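Endo-pectate lyase (Erwinia chrysanthemi, PDB 3B8Y) cleaves the alpha-1,4-linked galacturonan backbone of pectate by calcium-dependent elimination and probably also attacks highly methylated pectins, acting from within the chain. Local coordinates at residues L24-K29 with N101-A106; R51-N56 with S80-W85; Q227-N232 with R252-C257; R285-V290 with G314-Q319. All coordinates share one frame; numbering follows the deposited sequence.

Interaction 1. Residues L24-K29 with N101-A106; sequences LMLSQK and NAVTTA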
# COMPACT_ATOMS: atom_id res chain seq x y z
N LEU A 24 -8.25 0.56 13.72
CA LEU A 24 -8.20 1.75 12.89
C LEU A 24 -7.02 2.65 13.18
O LEU A 24 -6.65 2.88 14.33
CB LEU A 24 -9.49 2.54 13.08
CG LEU A 24 -9.69 3.86 12.31
CD1 LEU A 24 -9.80 3.58 10.80
CD2 LEU A 24 -10.98 4.51 12.80
N MET A 25 -6.47 3.23 12.11
CA MET A 25 -5.35 4.16 12.21
C MET A 25 -5.64 5.38 11.34
O MET A 25 -6.33 5.29 10.32
CB MET A 25 -4.04 3.50 11.77
CG MET A 25 -3.54 2.42 12.72
SD MET A 25 -2.08 1.56 12.08
CE MET A 25 -0.94 2.86 12.02
N LEU A 26 -5.08 6.52 11.73
CA LEU A 26 -5.27 7.75 10.99
C LEU A 26 -3.98 8.42 10.59
O LEU A 26 -3.00 8.45 11.35
CB LEU A 26 -6.13 8.72 11.81
CG LEU A 26 -6.46 10.09 11.18
CD1 LEU A 26 -7.91 10.40 11.44
CD2 LEU A 26 -5.56 11.18 11.76
N SER A 27 -3.99 8.97 9.38
CA SER A 27 -2.85 9.71 8.85
C SER A 27 -3.36 11.03 8.31
O SER A 27 -4.29 11.06 7.50
CB SER A 27 -2.13 8.94 7.75
OG SER A 27 -1.09 9.74 7.22
N GLN A 28 -2.77 12.12 8.77
CA GLN A 28 -3.15 13.45 8.34
C GLN A 28 -2.10 13.99 7.37
O GLN A 28 -0.96 14.22 7.75
CB GLN A 28 -3.29 14.35 9.57
CG GLN A 28 -4.12 15.59 9.35
CD GLN A 28 -4.75 16.09 10.64
OE1 GLN A 28 -4.24 15.85 11.74
NE2 GLN A 28 -5.89 16.78 10.51
N LYS A 29 -2.49 14.14 6.11
CA LYS A 29 -1.61 14.65 5.05
C LYS A 29 -2.34 15.60 4.12
O LYS A 29 -3.36 15.24 3.54
CB LYS A 29 -1.06 13.50 4.20
CG LYS A 29 -0.03 12.63 4.89
CD LYS A 29 1.24 13.40 5.16
CE LYS A 29 2.10 12.66 6.14
NZ LYS A 29 1.32 12.50 7.39
N ASN A 101 -11.63 0.89 17.08
CA ASN A 101 -11.26 1.79 18.15
C ASN A 101 -11.39 3.20 17.55
O ASN A 101 -11.54 3.37 16.32
CB ASN A 101 -9.79 1.55 18.54
CG ASN A 101 -8.85 1.62 17.32
OD1 ASN A 101 -8.15 2.62 17.10
ND2 ASN A 101 -8.85 0.56 16.51
N ALA A 102 -11.35 4.21 18.40
CA ALA A 102 -11.41 5.58 17.94
C ALA A 102 -10.01 6.05 17.57
O ALA A 102 -9.02 5.50 18.06
CB ALA A 102 -11.97 6.49 19.05
N VAL A 103 -9.93 6.96 16.60
CA VAL A 103 -8.68 7.58 16.20
C VAL A 103 -9.05 9.04 16.13
O VAL A 103 -10.21 9.38 15.87
CB VAL A 103 -8.11 7.12 14.80
CG1 VAL A 103 -7.60 5.69 14.88
CG2 VAL A 103 -9.13 7.31 13.69
N THR A 104 -8.08 9.92 16.40
CA THR A 104 -8.35 11.35 16.37
C THR A 104 -7.20 12.17 15.77
O THR A 104 -6.11 11.66 15.55
CB THR A 104 -8.69 11.89 17.79
OG1 THR A 104 -8.90 13.31 17.74
CG2 THR A 104 -7.58 11.58 18.78
N THR A 105 -7.50 13.43 15.47
CA THR A 105 -6.52 14.37 14.94
C THR A 105 -5.81 15.09 16.10
O THR A 105 -4.70 15.60 15.95
CB THR A 105 -7.20 15.43 14.06
OG1 THR A 105 -8.29 16.01 14.78
CG2 THR A 105 -7.73 14.81 12.77
N ALA A 106 -6.45 15.07 17.27
CA ALA A 106 -5.94 15.70 18.49
C ALA A 106 -4.57 15.17 18.93
O ALA A 106 -3.80 15.96 19.52
CB ALA A 106 -6.95 15.53 19.62

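Interaction 2. Residues R51-N56 with S80-W85; sequences RGTTSN and SGLNYW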
# COMPACT_ATOMS: atom_id res chain seq x y z
N ARG A 51 -17.84 9.94 12.08
CA ARG A 51 -16.99 11.04 12.48
C ARG A 51 -17.69 11.93 13.49
O ARG A 51 -18.90 12.16 13.39
CB ARG A 51 -16.58 11.85 11.26
CG ARG A 51 -15.47 12.87 11.51
CD ARG A 51 -15.33 13.81 10.32
NE ARG A 51 -16.49 14.69 10.19
CZ ARG A 51 -16.73 15.47 9.14
NH1 ARG A 51 -17.81 16.24 9.13
NH2 ARG A 51 -15.92 15.46 8.09
N GLY A 52 -16.92 12.45 14.44
CA GLY A 52 -17.48 13.34 15.45
C GLY A 52 -16.52 14.47 15.78
O GLY A 52 -15.35 14.42 15.43
N THR A 53 -17.04 15.50 16.43
CA THR A 53 -16.22 16.65 16.81
C THR A 53 -15.78 16.56 18.26
O THR A 53 -15.19 17.51 18.79
CB THR A 53 -16.95 17.98 16.57
OG1 THR A 53 -18.29 17.89 17.09
CG2 THR A 53 -16.97 18.30 15.08
N THR A 54 -16.12 15.45 18.90
CA THR A 54 -15.75 15.19 20.29
C THR A 54 -15.44 13.70 20.45
O THR A 54 -15.63 12.90 19.53
CB THR A 54 -16.84 15.56 21.31
OG1 THR A 54 -17.90 14.60 21.25
CG2 THR A 54 -17.39 16.96 21.06
N SER A 55 -15.00 13.35 21.65
CA SER A 55 -14.63 11.98 21.99
C SER A 55 -15.83 11.06 22.12
O SER A 55 -15.72 9.86 21.87
CB SER A 55 -13.85 12.00 23.31
OG SER A 55 -12.90 10.97 23.35
N ASN A 56 -16.98 11.64 22.47
CA ASN A 56 -18.23 10.90 22.69
C ASN A 56 -18.77 10.14 21.48
O ASN A 56 -19.37 10.72 20.58
CB ASN A 56 -19.29 11.87 23.25
CG ASN A 56 -20.55 11.16 23.72
OD1 ASN A 56 -21.51 11.82 24.11
ND2 ASN A 56 -20.55 9.83 23.72
N SER A 80 -9.93 22.64 9.35
CA SER A 80 -8.90 22.67 10.39
C SER A 80 -9.35 23.51 11.58
O SER A 80 -10.41 24.14 11.54
CB SER A 80 -7.58 23.23 9.83
OG SER A 80 -7.09 22.42 8.78
N GLY A 81 -8.54 23.52 12.63
CA GLY A 81 -8.91 24.27 13.82
C GLY A 81 -9.88 23.45 14.65
O GLY A 81 -10.10 23.73 15.83
N LEU A 82 -10.50 22.46 14.02
CA LEU A 82 -11.44 21.55 14.68
C LEU A 82 -10.88 20.14 14.73
O LEU A 82 -10.46 19.59 13.71
CB LEU A 82 -12.79 21.52 13.96
CG LEU A 82 -13.81 22.60 14.30
CD1 LEU A 82 -15.20 22.09 13.96
CD2 LEU A 82 -13.72 22.95 15.79
N ASN A 83 -10.83 19.57 15.93
CA ASN A 83 -10.36 18.21 16.12
C ASN A 83 -11.47 17.25 15.70
O ASN A 83 -12.65 17.62 15.73
CB ASN A 83 -9.97 17.95 17.57
CG ASN A 83 -8.65 18.57 17.94
OD1 ASN A 83 -7.64 18.38 17.25
ND2 ASN A 83 -8.62 19.31 19.04
N TYR A 84 -11.09 16.04 15.32
CA TYR A 84 -12.04 15.02 14.88
C TYR A 84 -11.74 13.64 15.45
O TYR A 84 -10.58 13.28 15.67
CB TYR A 84 -12.05 14.90 13.36
CG TYR A 84 -12.63 16.08 12.64
CD1 TYR A 84 -11.81 17.05 12.08
CD2 TYR A 84 -14.01 16.23 12.54
CE1 TYR A 84 -12.34 18.16 11.44
CE2 TYR A 84 -14.55 17.32 11.91
CZ TYR A 84 -13.72 18.28 11.37
OH TYR A 84 -14.28 19.38 10.75
N TRP A 85 -12.80 12.88 15.66
CA TRP A 85 -12.70 11.52 16.14
C TRP A 85 -13.33 10.65 15.05
O TRP A 85 -14.32 11.04 14.42
CB TRP A 85 -13.43 11.36 17.48
CG TRP A 85 -12.57 11.75 18.65
CD1 TRP A 85 -11.88 10.91 19.47
CD2 TRP A 85 -12.27 13.08 19.09
NE1 TRP A 85 -11.16 11.63 20.39
CE2 TRP A 85 -11.38 12.96 20.18
CE3 TRP A 85 -12.66 14.36 18.67
CZ2 TRP A 85 -10.87 14.08 20.85
CZ3 TRP A 85 -12.16 15.47 19.34
CH2 TRP A 85 -11.28 15.32 20.42
O HOH W 1 -9.57 11.12 22.75

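Interaction 3. Residues Q227-N232 with R252-C257; sequences QHNSKN and RSCGDC. With ADA (alpha-D-galactopyranuronic acid), chain C; ADA (alpha-D-galactopyranuronic acid), chain B; ADA (alpha-D-galactopyranuronic acid), chain D; ADA (alpha-D-galactopyranuronic acid), chain E.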
# COMPACT_ATOMS: atom_id res chain seq x y z
N GLN A 227 8.97 -2.83 -4.50
CA GLN A 227 10.14 -3.32 -5.24
C GLN A 227 10.06 -4.84 -5.29
O GLN A 227 9.92 -5.49 -4.26
CB GLN A 227 11.43 -2.92 -4.52
CG GLN A 227 12.32 -1.96 -5.29
CD GLN A 227 12.80 -2.52 -6.60
OE1 GLN A 227 13.38 -3.60 -6.67
NE2 GLN A 227 12.57 -1.77 -7.67
N HIS A 228 10.15 -5.39 -6.49
CA HIS A 228 10.06 -6.85 -6.69
C HIS A 228 11.39 -7.36 -7.23
O HIS A 228 11.74 -7.08 -8.38
CB HIS A 228 8.95 -7.12 -7.70
CG HIS A 228 8.34 -8.48 -7.60
ND1 HIS A 228 6.99 -8.70 -7.75
CD2 HIS A 228 8.90 -9.71 -7.45
CE1 HIS A 228 6.74 -9.99 -7.71
NE2 HIS A 228 7.89 -10.63 -7.53
N ASN A 229 12.12 -8.11 -6.41
CA ASN A 229 13.43 -8.64 -6.81
C ASN A 229 13.48 -10.15 -7.00
O ASN A 229 14.31 -10.66 -7.75
CB ASN A 229 14.51 -8.23 -5.81
CG ASN A 229 14.62 -6.73 -5.64
OD1 ASN A 229 14.43 -5.97 -6.59
ND2 ASN A 229 14.92 -6.29 -4.43
N SER A 230 12.65 -10.89 -6.27
CA SER A 230 12.61 -12.35 -6.41
C SER A 230 11.97 -12.72 -7.75
O SER A 230 11.28 -11.89 -8.36
CB SER A 230 11.84 -12.98 -5.25
OG SER A 230 10.52 -12.47 -5.20
N LYS A 231 12.20 -13.94 -8.21
CA LYS A 231 11.64 -14.41 -9.48
C LYS A 231 10.61 -15.51 -9.24
O LYS A 231 10.63 -16.15 -8.19
CB LYS A 231 12.77 -14.94 -10.38
CG LYS A 231 13.94 -13.97 -10.52
CD LYS A 231 15.11 -14.64 -11.20
CE LYS A 231 16.43 -13.94 -10.90
NZ LYS A 231 17.59 -14.74 -11.42
N ASN A 232 9.72 -15.73 -10.21
CA ASN A 232 8.67 -16.74 -10.08
C ASN A 232 7.81 -16.40 -8.87
O ASN A 232 7.29 -17.28 -8.19
CB ASN A 232 9.27 -18.15 -9.89
CG ASN A 232 10.00 -18.65 -11.11
OD1 ASN A 232 9.45 -18.64 -12.22
ND2 ASN A 232 11.24 -19.10 -10.93
N ARG A 252 7.63 -1.91 -9.38
CA ARG A 252 8.68 -2.07 -10.36
C ARG A 252 9.39 -3.41 -10.26
O ARG A 252 9.93 -3.76 -9.20
CB ARG A 252 9.70 -0.95 -10.21
CG ARG A 252 10.85 -1.04 -11.19
CD ARG A 252 10.35 -1.11 -12.62
NE ARG A 252 11.40 -0.68 -13.54
CZ ARG A 252 11.94 -1.44 -14.48
NH1 ARG A 252 12.91 -0.95 -15.25
NH2 ARG A 252 11.47 -2.68 -14.69
N SER A 253 9.34 -4.19 -11.34
CA SER A 253 10.07 -5.44 -11.40
C SER A 253 11.49 -4.96 -11.63
O SER A 253 11.76 -4.31 -12.65
CB SER A 253 9.63 -6.27 -12.60
OG SER A 253 10.54 -7.34 -12.79
N CYS A 254 12.38 -5.22 -10.68
CA CYS A 254 13.76 -4.78 -10.77
C CYS A 254 14.33 -4.79 -12.18
O CYS A 254 14.32 -5.82 -12.86
CB CYS A 254 14.65 -5.60 -9.86
SG CYS A 254 16.26 -4.80 -9.63
N GLY A 255 14.79 -3.62 -12.63
CA GLY A 255 15.33 -3.49 -13.97
C GLY A 255 16.79 -3.86 -14.14
O GLY A 255 17.16 -4.40 -15.20
N ASP A 256 17.61 -3.62 -13.12
CA ASP A 256 19.05 -3.90 -13.22
C ASP A 256 19.66 -4.66 -12.04
O ASP A 256 20.81 -4.43 -11.69
CB ASP A 256 19.81 -2.59 -13.43
CG ASP A 256 19.63 -1.58 -12.28
OD1 ASP A 256 20.04 -0.42 -12.44
OD2 ASP A 256 19.07 -1.94 -11.22
N CYS A 257 18.89 -5.55 -11.43
CA CYS A 257 19.39 -6.31 -10.29
C CYS A 257 20.51 -7.28 -10.62
O CYS A 257 20.64 -7.72 -11.76
CB CYS A 257 18.25 -7.09 -9.65
SG CYS A 257 17.29 -6.10 -8.47
C1 ADA C . 17.98 -0.33 -7.58
C2 ADA C . 19.17 -1.29 -7.69
C3 ADA C . 18.62 -2.70 -7.74
C4 ADA C . 17.84 -2.95 -6.45
C5 ADA C . 16.72 -1.92 -6.34
C6 ADA C . 15.96 -2.13 -5.05
O2 ADA C . 19.90 -1.03 -8.88
O3 ADA C . 19.69 -3.64 -7.85
O4 ADA C . 18.68 -2.89 -5.28
O5 ADA C . 17.23 -0.57 -6.37
O6B ADA C . 15.40 -3.33 -4.78
O6A ADA C . 15.87 -1.22 -4.25
C1 ADA B . 16.55 1.14 -11.70
C2 ADA B . 15.96 -0.21 -11.26
C3 ADA B . 15.16 -0.01 -10.00
C4 ADA B . 16.09 0.54 -8.94
C5 ADA B . 16.65 1.89 -9.47
C6 ADA B . 17.56 2.51 -8.43
O2 ADA B . 15.10 -0.72 -12.28
O3 ADA B . 14.62 -1.26 -9.58
O4 ADA B . 17.16 -0.40 -8.72
O5 ADA B . 17.40 1.67 -10.67
O6B ADA B . 17.08 2.82 -7.22
O6A ADA B . 18.72 2.74 -8.69
C1 ADA D . 13.96 5.13 -12.04
C2 ADA D . 15.35 4.92 -11.44
C3 ADA D . 16.27 4.37 -12.52
C4 ADA D . 15.68 3.04 -13.03
C5 ADA D . 14.28 3.35 -13.58
C6 ADA D . 13.70 2.05 -14.06
O1 ADA D . 14.00 6.09 -13.09
O2 ADA D . 15.86 6.16 -10.97
O3 ADA D . 17.58 4.16 -11.97
O4 ADA D . 15.53 2.07 -11.96
O5 ADA D . 13.44 3.88 -12.53
O6B ADA D . 14.29 1.37 -15.05
O6A ADA D . 12.69 1.63 -13.54
C1 ADA E . 18.79 -4.08 -4.53
C2 ADA E . 19.46 -3.87 -3.17
C3 ADA E . 20.92 -3.47 -3.38
C4 ADA E . 21.60 -4.59 -4.17
C5 ADA E . 20.87 -4.72 -5.52
C6 ADA E . 21.52 -5.79 -6.35
O2 ADA E . 18.77 -2.85 -2.44
O3 ADA E . 21.57 -3.30 -2.11
O4 ADA E . 21.50 -5.82 -3.45
O5 ADA E . 19.47 -5.09 -5.31
O6B ADA E . 22.82 -5.69 -6.66
O6A ADA E . 20.88 -6.74 -6.73

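Interaction 4. Residues R285-V290 with G314-Q319; sequences RNYGDV and GVVKGQ. With ADA (alpha-D-galactopyranuronic acid), chain C.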
# COMPACT_ATOMS: atom_id res chain seq x y z
N ARG A 285 9.73 -6.95 -20.11
CA ARG A 285 9.09 -7.90 -21.01
C ARG A 285 9.99 -9.02 -21.49
O ARG A 285 9.55 -10.16 -21.62
CB ARG A 285 8.37 -7.21 -22.17
CG ARG A 285 9.23 -6.65 -23.26
CD ARG A 285 8.37 -6.48 -24.51
NE ARG A 285 9.12 -5.88 -25.61
CZ ARG A 285 8.92 -4.64 -26.07
NH1 ARG A 285 9.66 -4.20 -27.07
NH2 ARG A 285 7.99 -3.86 -25.54
N ASN A 286 11.27 -8.72 -21.68
CA ASN A 286 12.24 -9.71 -22.12
C ASN A 286 12.40 -10.83 -21.10
O ASN A 286 12.85 -11.92 -21.44
CB ASN A 286 13.61 -9.06 -22.40
CG ASN A 286 14.17 -8.32 -21.20
OD1 ASN A 286 13.47 -7.51 -20.57
ND2 ASN A 286 15.43 -8.58 -20.87
N TYR A 287 12.01 -10.55 -19.86
CA TYR A 287 12.10 -11.54 -18.78
C TYR A 287 10.78 -12.27 -18.48
O TYR A 287 10.74 -13.09 -17.57
CB TYR A 287 12.62 -10.89 -17.50
CG TYR A 287 14.09 -10.50 -17.52
CD1 TYR A 287 14.58 -9.52 -16.65
CD2 TYR A 287 15.00 -11.13 -18.38
CE1 TYR A 287 15.92 -9.18 -16.63
CE2 TYR A 287 16.36 -10.79 -18.36
CZ TYR A 287 16.81 -9.81 -17.48
OH TYR A 287 18.13 -9.44 -17.43
N GLY A 288 9.72 -11.95 -19.21
CA GLY A 288 8.43 -12.62 -19.01
C GLY A 288 7.50 -12.06 -17.95
O GLY A 288 6.50 -12.70 -17.59
N ASP A 289 7.80 -10.87 -17.44
CA ASP A 289 6.97 -10.25 -16.41
C ASP A 289 5.55 -9.95 -16.87
O ASP A 289 5.32 -9.60 -18.03
CB ASP A 289 7.58 -8.92 -15.96
CG ASP A 289 8.94 -9.08 -15.34
OD1 ASP A 289 9.36 -10.22 -15.03
OD2 ASP A 289 9.58 -8.03 -15.15
N VAL A 290 4.60 -10.06 -15.96
CA VAL A 290 3.23 -9.74 -16.29
C VAL A 290 2.58 -8.91 -15.18
O VAL A 290 2.57 -9.31 -14.01
CB VAL A 290 2.36 -10.98 -16.60
CG1 VAL A 290 0.95 -10.54 -16.99
CG2 VAL A 290 2.98 -11.80 -17.73
N GLY A 314 14.92 -5.58 -19.24
CA GLY A 314 15.65 -5.83 -18.01
C GLY A 314 17.06 -6.25 -18.36
O GLY A 314 17.30 -6.84 -19.40
N VAL A 315 18.02 -5.91 -17.50
CA VAL A 315 19.41 -6.27 -17.71
C VAL A 315 19.99 -6.79 -16.40
O VAL A 315 19.40 -6.61 -15.32
CB VAL A 315 20.28 -5.04 -18.15
CG1 VAL A 315 19.81 -4.49 -19.49
CG2 VAL A 315 20.26 -3.95 -17.08
N VAL A 316 21.12 -7.49 -16.50
CA VAL A 316 21.80 -8.00 -15.32
C VAL A 316 22.77 -6.89 -14.95
O VAL A 316 23.33 -6.23 -15.84
CB VAL A 316 22.58 -9.31 -15.61
CG1 VAL A 316 23.45 -9.70 -14.42
CG2 VAL A 316 21.61 -10.44 -15.92
N LYS A 317 22.92 -6.63 -13.66
CA LYS A 317 23.82 -5.59 -13.16
C LYS A 317 25.19 -5.66 -13.86
O LYS A 317 25.84 -6.71 -13.87
CB LYS A 317 24.01 -5.74 -11.65
CG LYS A 317 24.84 -4.65 -11.02
CD LYS A 317 24.02 -3.42 -10.71
CE LYS A 317 23.16 -3.65 -9.49
NZ LYS A 317 22.34 -2.45 -9.22
N GLY A 318 25.59 -4.54 -14.46
CA GLY A 318 26.86 -4.47 -15.16
C GLY A 318 26.81 -4.79 -16.64
O GLY A 318 27.62 -4.28 -17.41
N GLN A 319 25.85 -5.62 -17.05
CA GLN A 319 25.71 -6.02 -18.45
C GLN A 319 24.81 -5.09 -19.27
O GLN A 319 24.10 -5.55 -20.17
CB GLN A 319 25.19 -7.46 -18.54
CG GLN A 319 26.04 -8.48 -17.77
CD GLN A 319 25.46 -9.89 -17.82
OE1 GLN A 319 24.58 -10.20 -18.62
NE2 GLN A 319 25.96 -10.77 -16.94
C1 ADA C . 17.98 -0.33 -7.58
C2 ADA C . 19.17 -1.29 -7.69
C3 ADA C . 18.62 -2.70 -7.74
C4 ADA C . 17.84 -2.95 -6.45
C5 ADA C . 16.72 -1.92 -6.34
C6 ADA C . 15.96 -2.13 -5.05
O2 ADA C . 19.90 -1.03 -8.88
O3 ADA C . 19.69 -3.64 -7.85
O4 ADA C . 18.68 -2.89 -5.28
O5 ADA C . 17.23 -0.57 -6.37
O6B ADA C . 15.40 -3.33 -4.78
O6A ADA C . 15.87 -1.22 -4.25

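Interaction 1. Residues L24-K29 with N101-A106
The two branches of T105 have separate partners: OG1 is gripped by Y84 N and, weakly, by N83 OD1, while CG2 packs 3.9 Å from Q28 CD. A threonine suits this place because one branch serves the backbone just ahead of strand 85-92 and the other offers carbon to the contact. Its neighbour T104 folds back, OG1 accepting from A106 N at 3.1 Å (164°) in an ST turn that ends the strand, and the same hydroxyl is bonded to Y84 O.

The apolar centre is V103, wedged between L24 and L26. L24 carries its CG anti to the backbone N (chi1 -180°), which lays CD2 against V103 CG2 at 3.5 Å, tight for two methyls; the two side chains cross at about a right angle. The same V103 CG2 meets L26 CB at 3.8 Å, whereas V103 CG1 presses on the carbonyl L24 O. Beyond, L26 CD2 reaches T104 O at 3.9 Å. At the start of both segments the N101 side chain lies beside the L24 backbone.

Behind the strand, M25 packs on N186 and I188 of the beta-helical domain, where K29 also bridges to E190. The two segments run nearly parallel, 7° apart, yet their main chains pair with other strands, M25 with G36 and V103 with Y86. What joins these edges of the two sheets, in a sandwich whose strand order is consistent with a fibronectin type III fold, is therefore mainly interlocked branched aliphatic side chains, so shape and hydrophobicity count for more here than backbone pairing.

Interaction 2. Residues R51-N56 with S80-W85
L82 makes the first, light touch, its CD1 lying 4.3 Å from T53 CG2, and N83 follows with its carbonyl close to the T53 backbone. Y84 then turns its ring to the arginine: R51 CD sits 3.5 Å from Y84 CD2, and Y84 CE2 lies over the rim of one guanidinium face, with the two planes 44° apart. A bend at chi3 (68°) brings the R51 head round beside the ring, where NH2 forms a salt bridge with D75 and a bond to D77 O.

W85 has the largest share of the contact. Its backbone makes both bonds of an antiparallel hydrogen-bonded pair with G52, W85 N to G52 O and G52 N to W85 O, each 3.0 Å. Its indole is large and flat enough to receive the turning chain: S55 CA stands over the five-membered ring, 3.7 Å from the centroid and 2° off the normal, a CH-pi contact, while T54 C covers the benzo side. NE1 donates in its plane to a water at 2.9 Å, which S55 OG meets weakly. Strands 44-52 and 85-92 are neighbours in the four-stranded sheet, a pairing consistent with strands C and F of a fibronectin type III fold.

Interaction 3. Residues Q227-N232 with R252-C257
R252 starts with CB beside the Q227 amide. CG, anti to the backbone N (chi1 179°), is still near that amide, and a bend at chi2 (55°) swings the chain toward the sugar of chain D, with CD 3.7 Å from its O6A. NE then donates to that O6A at 2.6 Å and NH1 to the sugar's O6B at 2.7 Å. The carboxyl group thus meets the guanidinium edge-on through two nearly straight hydrogen bonds, a geometry that suits arginine's flat, forked head; NH2 is held by N284 OD1, and F312 makes a cation-pi contact with the guanidinium.

N229 binds the chain C sugar's carboxyl group by a single bond: ND2 donates to O6B at 3.0 Å, while OD1 rests 3.3 Å from C254 CB, beside the C254–C257 disulfide. That bridge closes a small loop in which G255 N reaches O2 of the chain B sugar and D256 OD2 accepts from chain C O2. Backbone bonds of a parallel pairing join the segments, H228 N to R252 O (3.2 Å) and C254 N to H228 O (3.0 Å). Strands 224-228 and 249-253 are successive rungs of the parallel beta-helix, between 195-199 and 276-284, and their loops line the oligogalacturonate groove.

Interaction 4. Residues R285-V290 with G314-Q319
G314, Y287 and N286 bury most of the surface here. The N286 amide reads both polar atoms of one residue: OD1 accepts from G314 N at 2.8 Å, almost straight at 173°, and ND2 donates to G314 O at 2.9 Å, more bent at 148°. Asparagine suits the place because its short side chain carries an acceptor and a donor side by side; with chi1 at 57°, CG sits between the backbone N and the carbonyl carbon, the crowded position, and the amide faces the opposite loop.

Y287 lies alongside the same glycine. Its CE1 comes 3.6 Å from G314 CA, an approach possible because no side chain stands between them, and its hydroxyl carries on to V315 C at 3.4 Å and V316 CG2 at 3.9 Å. N286 ND2 lies above one face of the ring near its rim, so the amide is held between the tyrosine and the bonds to G314.

Both loops are shaped by turns. R285 to G288 is a type I turn closed by G288 N to R285 O, and V316 to Q319 a type II turn with G318, at positive phi, in its third position. K317, the second residue of that turn, extends NZ to O3 of the chain C sugar at 3.2 Å. Loops projecting from successive coils of a parallel beta-helix are typical of pectate lyases; here 314-319 reaches the sugar through K317, and 285-290 is joined to it at G314.

How the interactions relate
From the N terminus, interaction 1 brings the first strand, 22-29, beside the last of the small beta-sandwich, 97-104, and so closes the whole N-terminal domain. Interaction 2 is nested inside that loop, about 10 Å away between centres, and the two meet at the end of strand 97-104. Interactions 3 and 4 follow in series within the beta-helix, on the other side of the chain's centre; each closes a loop of its own, and neither crosses the other. They touch through S253 with D289 and G255 with V315, and both reach the chain C sugar, tying consecutive coils to the substrate groove. The centres of interactions 1 and 3 are about 34 Å apart.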